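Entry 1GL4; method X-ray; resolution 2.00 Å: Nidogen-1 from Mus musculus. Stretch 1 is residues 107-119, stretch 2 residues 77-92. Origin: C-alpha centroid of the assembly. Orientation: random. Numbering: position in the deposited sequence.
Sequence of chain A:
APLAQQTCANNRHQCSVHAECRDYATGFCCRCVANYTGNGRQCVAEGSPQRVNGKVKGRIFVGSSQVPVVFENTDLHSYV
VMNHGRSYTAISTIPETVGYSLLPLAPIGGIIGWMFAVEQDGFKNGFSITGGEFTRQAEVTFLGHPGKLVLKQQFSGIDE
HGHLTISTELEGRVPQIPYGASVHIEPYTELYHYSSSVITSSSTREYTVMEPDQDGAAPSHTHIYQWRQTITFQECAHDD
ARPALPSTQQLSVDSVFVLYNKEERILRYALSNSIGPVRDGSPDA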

# COMPACT_ATOMS: atom_id res chain seq x y z
N PRO A 107 4.40 6.33 4.09
CA PRO A 107 2.97 6.64 4.13
C PRO A 107 2.37 7.07 2.79
O PRO A 107 1.15 7.16 2.65
CB PRO A 107 2.89 7.74 5.19
CG PRO A 107 3.96 7.33 6.15
CD PRO A 107 5.10 6.97 5.21
N ILE A 108 3.22 7.36 1.81
CA ILE A 108 2.73 7.73 0.48
C ILE A 108 1.97 6.51 -0.03
O ILE A 108 0.90 6.63 -0.62
CB ILE A 108 3.89 8.08 -0.49
CG1 ILE A 108 4.43 9.48 -0.17
CG2 ILE A 108 3.41 8.02 -1.93
CD1 ILE A 108 5.64 9.86 -1.01
N GLY A 109 2.53 5.33 0.21
CA GLY A 109 1.89 4.10 -0.21
C GLY A 109 1.09 3.52 0.94
O GLY A 109 0.14 2.76 0.73
N GLY A 110 1.46 3.89 2.16
CA GLY A 110 0.78 3.41 3.34
C GLY A 110 -0.73 3.63 3.42
O GLY A 110 -1.43 2.89 4.11
N ILE A 111 -1.24 4.65 2.72
CA ILE A 111 -2.68 4.91 2.73
C ILE A 111 -3.40 3.74 2.06
O ILE A 111 -4.54 3.42 2.40
CB ILE A 111 -3.01 6.24 1.99
CG1 ILE A 111 -4.51 6.55 2.08
CG2 ILE A 111 -2.57 6.16 0.54
CD1 ILE A 111 -4.99 6.87 3.49
N ILE A 112 -2.73 3.08 1.12
CA ILE A 112 -3.33 1.94 0.44
C ILE A 112 -3.40 0.75 1.40
O ILE A 112 -4.30 -0.09 1.31
CB ILE A 112 -2.52 1.58 -0.83
CG1 ILE A 112 -2.54 2.77 -1.79
CG2 ILE A 112 -3.12 0.35 -1.50
CD1 ILE A 112 -1.70 2.60 -3.03
N GLY A 113 -2.45 0.68 2.33
CA GLY A 113 -2.45 -0.39 3.32
C GLY A 113 -3.62 -0.16 4.27
O GLY A 113 -4.26 -1.11 4.73
N TRP A 114 -3.91 1.10 4.56
CA TRP A 114 -5.02 1.47 5.43
C TRP A 114 -6.33 1.07 4.75
O TRP A 114 -7.23 0.53 5.38
CB TRP A 114 -5.00 2.98 5.70
CG TRP A 114 -6.23 3.50 6.40
CD1 TRP A 114 -6.54 3.36 7.73
CD2 TRP A 114 -7.34 4.19 5.80
NE1 TRP A 114 -7.77 3.93 7.99
CE2 TRP A 114 -8.28 4.44 6.83
CE3 TRP A 114 -7.63 4.62 4.50
CZ2 TRP A 114 -9.49 5.10 6.59
CZ3 TRP A 114 -8.84 5.28 4.26
CH2 TRP A 114 -9.75 5.52 5.30
N MET A 115 -6.41 1.32 3.45
CA MET A 115 -7.61 0.99 2.68
C MET A 115 -7.95 -0.50 2.70
O MET A 115 -9.13 -0.87 2.77
CB MET A 115 -7.44 1.40 1.21
CG MET A 115 -7.47 2.90 0.93
SD MET A 115 -7.23 3.23 -0.85
CE MET A 115 -8.68 2.47 -1.53
N PHE A 116 -6.93 -1.36 2.62
CA PHE A 116 -7.16 -2.80 2.57
C PHE A 116 -6.62 -3.64 3.73
O PHE A 116 -6.35 -4.83 3.57
CB PHE A 116 -6.62 -3.35 1.24
CG PHE A 116 -7.29 -2.76 0.03
CD1 PHE A 116 -6.62 -1.85 -0.78
CD2 PHE A 116 -8.60 -3.09 -0.28
CE1 PHE A 116 -7.25 -1.28 -1.89
CE2 PHE A 116 -9.24 -2.53 -1.38
CZ PHE A 116 -8.56 -1.62 -2.19
N ALA A 117 -6.49 -3.03 4.91
CA ALA A 117 -5.99 -3.75 6.08
C ALA A 117 -6.88 -4.95 6.43
O ALA A 117 -8.07 -4.95 6.12
CB ALA A 117 -5.92 -2.81 7.28
N VAL A 118 -6.30 -5.96 7.08
CA VAL A 118 -7.09 -7.13 7.48
C VAL A 118 -8.08 -6.67 8.54
O VAL A 118 -7.68 -6.11 9.56
CB VAL A 118 -6.19 -8.24 8.06
CG1 VAL A 118 -7.06 -9.41 8.55
CG2 VAL A 118 -5.21 -8.72 7.00
N GLU A 119 -9.36 -6.91 8.30
CA GLU A 119 -10.41 -6.50 9.23
C GLU A 119 -10.57 -7.49 10.39
O GLU A 119 -10.73 -8.69 10.19
CB GLU A 119 -11.73 -6.33 8.46
CG GLU A 119 -11.64 -5.29 7.33
CD GLU A 119 -12.94 -5.07 6.57
OE1 GLU A 119 -13.55 -6.06 6.10
OE2 GLU A 119 -13.36 -3.90 6.41
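Stretch 2, residues 77-92: HSYVVMNHGRSYTAIS

Stretch 2, a β-hairpin of strands 77-81 and 86-92, packs against helix 107-115 of stretch 1. Strand 86-92 runs roughly antiparallel to the helix, at 148° between their N-to-C directions, with the axes 7.7 Å apart at closest approach. Such closeness is possible where the helix presents glycine: the CA atoms of Gly 113 and Ser 87 are 5.3 Å apart, those of Gly 109 and Thr 89 5.9 Å. A CB on Gly 109 would lie 3.0 Å from Thr 89 OG1, a clash.

Alternation along the extended strands directs Ser 78, Val 80, Ser 87, Thr 89 and Ile 91 toward the helix, while Tyr 79, Arg 86 and Tyr 88 point away. Ile 112, m at chi1 and t at chi2, extends CD1 to 3.3 Å from Ser 78 OG and rests CG2 4.2 Å from Val 80 CG1. Ser 78 (t) and Thr 89 (m) turn their hydroxyls to each other, OG to OG1 3.0 Å, a hydrogen bond between the strands beneath this isoleucine. Ser 87 is p, its OG 3.6 Å from Gly 113 CA. Near the helix start, Ile 108 CG2 meets Ile 91 CD1 at 3.9 Å, both m, t.

Phe 116 (m, chi2 107°) leaves helical geometry and covers the turn end of the hairpin. Val 80 (m) places CG2 3.7 Å from Phe 116 CD1, an off-centre CH-π contact. Met 82, m at all three chi angles, curls its SD to 3.3 Å from Phe 116 CD2, oblique to the ring. Beyond, Val 118 (t) sets CG2 3.6 Å from Gly 85 CA; Gly 85, at phi/psi 83/3, has no room for a CB. No direct hydrogen bond joins the stretches, but water 1 bridges Asn 83 N and Phe 116 O, its oxygen 2.8 Å from each.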

# COMPACT_ATOMS: atom_id res chain seq x y z
N HIS A 77 1.84 2.46 -9.23
CA HIS A 77 1.15 1.19 -9.40
C HIS A 77 1.21 0.44 -8.06
O HIS A 77 2.29 0.26 -7.49
CB HIS A 77 1.81 0.35 -10.49
CG HIS A 77 1.13 -0.95 -10.76
ND1 HIS A 77 -0.05 -1.05 -11.47
CD2 HIS A 77 1.44 -2.22 -10.38
CE1 HIS A 77 -0.43 -2.31 -11.51
NE2 HIS A 77 0.45 -3.04 -10.86
N SER A 78 0.06 0.00 -7.57
CA SER A 78 0.02 -0.70 -6.29
C SER A 78 -0.78 -2.01 -6.42
O SER A 78 -1.76 -2.07 -7.15
CB SER A 78 -0.59 0.22 -5.23
OG SER A 78 -0.41 -0.29 -3.93
N TYR A 79 -0.34 -3.04 -5.70
CA TYR A 79 -0.98 -4.36 -5.73
C TYR A 79 -1.29 -4.86 -4.30
O TYR A 79 -0.48 -4.70 -3.38
CB TYR A 79 -0.03 -5.36 -6.42
CG TYR A 79 -0.60 -6.72 -6.78
CD1 TYR A 79 -1.16 -6.96 -8.04
CD2 TYR A 79 -0.59 -7.77 -5.86
CE1 TYR A 79 -1.68 -8.21 -8.38
CE2 TYR A 79 -1.10 -9.04 -6.19
CZ TYR A 79 -1.65 -9.24 -7.45
OH TYR A 79 -2.15 -10.48 -7.80
N VAL A 80 -2.48 -5.45 -4.14
CA VAL A 80 -2.91 -6.01 -2.85
C VAL A 80 -3.90 -7.15 -3.08
O VAL A 80 -4.57 -7.20 -4.11
CB VAL A 80 -3.63 -4.96 -1.97
CG1 VAL A 80 -2.70 -3.84 -1.60
CG2 VAL A 80 -4.84 -4.41 -2.72
N VAL A 81 -3.99 -8.06 -2.11
CA VAL A 81 -4.94 -9.16 -2.18
C VAL A 81 -5.87 -9.00 -0.98
O VAL A 81 -5.42 -8.99 0.17
CB VAL A 81 -4.25 -10.54 -2.11
CG1 VAL A 81 -5.31 -11.64 -2.13
CG2 VAL A 81 -3.29 -10.72 -3.29
N MET A 82 -7.17 -8.88 -1.24
CA MET A 82 -8.13 -8.71 -0.16
C MET A 82 -7.93 -9.75 0.95
O MET A 82 -7.78 -10.95 0.68
CB MET A 82 -9.57 -8.79 -0.68
CG MET A 82 -9.92 -7.79 -1.78
SD MET A 82 -9.65 -6.05 -1.35
CE MET A 82 -10.53 -5.93 0.27
N ASN A 83 -7.92 -9.27 2.18
CA ASN A 83 -7.77 -10.10 3.38
C ASN A 83 -6.35 -10.58 3.68
O ASN A 83 -6.14 -11.31 4.65
CB ASN A 83 -8.73 -11.30 3.32
CG ASN A 83 -9.23 -11.72 4.69
OD1 ASN A 83 -9.85 -12.77 4.85
ND2 ASN A 83 -8.96 -10.89 5.70
N HIS A 84 -5.37 -10.19 2.86
CA HIS A 84 -3.99 -10.59 3.13
C HIS A 84 -3.30 -9.52 3.97
O HIS A 84 -2.42 -9.81 4.78
CB HIS A 84 -3.20 -10.81 1.83
CG HIS A 84 -3.49 -12.12 1.16
ND1 HIS A 84 -2.59 -12.74 0.32
CD2 HIS A 84 -4.59 -12.91 1.17
CE1 HIS A 84 -3.12 -13.85 -0.16
NE2 HIS A 84 -4.34 -13.98 0.34
N GLY A 85 -3.69 -8.26 3.76
CA GLY A 85 -3.14 -7.16 4.51
C GLY A 85 -1.82 -6.55 4.07
O GLY A 85 -1.31 -5.64 4.74
N ARG A 86 -1.25 -7.01 2.96
CA ARG A 86 0.02 -6.44 2.52
C ARG A 86 -0.10 -5.62 1.23
O ARG A 86 -0.60 -6.10 0.22
CB ARG A 86 1.05 -7.56 2.34
CG ARG A 86 2.50 -7.07 2.20
CD ARG A 86 3.49 -8.20 2.49
NE ARG A 86 4.88 -7.79 2.29
CZ ARG A 86 5.53 -6.90 3.04
NH1 ARG A 86 4.92 -6.30 4.06
NH2 ARG A 86 6.79 -6.61 2.76
N SER A 87 0.35 -4.37 1.28
CA SER A 87 0.29 -3.51 0.10
C SER A 87 1.68 -3.28 -0.46
O SER A 87 2.62 -2.96 0.29
CB SER A 87 -0.37 -2.17 0.45
OG SER A 87 0.39 -1.45 1.40
N TYR A 88 1.81 -3.45 -1.77
CA TYR A 88 3.08 -3.26 -2.47
C TYR A 88 2.93 -2.10 -3.44
O TYR A 88 2.07 -2.14 -4.33
CB TYR A 88 3.44 -4.52 -3.27
CG TYR A 88 3.50 -5.81 -2.47
CD1 TYR A 88 2.33 -6.45 -2.05
CD2 TYR A 88 4.73 -6.41 -2.17
CE1 TYR A 88 2.38 -7.66 -1.36
CE2 TYR A 88 4.79 -7.63 -1.49
CZ TYR A 88 3.60 -8.25 -1.09
OH TYR A 88 3.65 -9.46 -0.42
N THR A 89 3.75 -1.06 -3.29
CA THR A 89 3.64 0.10 -4.17
C THR A 89 4.93 0.42 -4.92
O THR A 89 6.03 0.35 -4.36
CB THR A 89 3.22 1.36 -3.36
OG1 THR A 89 1.95 1.13 -2.72
CG2 THR A 89 3.10 2.58 -4.27
N ALA A 90 4.79 0.76 -6.20
CA ALA A 90 5.92 1.12 -7.05
C ALA A 90 5.66 2.48 -7.69
O ALA A 90 4.57 2.74 -8.20
CB ALA A 90 6.12 0.07 -8.14
N ILE A 91 6.67 3.34 -7.65
CA ILE A 91 6.55 4.67 -8.23
C ILE A 91 7.76 4.86 -9.13
O ILE A 91 8.89 4.94 -8.65
CB ILE A 91 6.51 5.74 -7.11
CG1 ILE A 91 5.35 5.43 -6.16
CG2 ILE A 91 6.38 7.13 -7.71
CD1 ILE A 91 5.30 6.28 -4.89
N SER A 92 7.55 4.92 -10.44
CA SER A 92 8.71 5.05 -11.31
C SER A 92 8.77 6.20 -12.28
O SER A 92 7.79 6.59 -12.90
CB SER A 92 8.98 3.78 -12.08
OG SER A 92 10.18 3.95 -12.82
O HOH W 1 -8.36 -6.83 3.38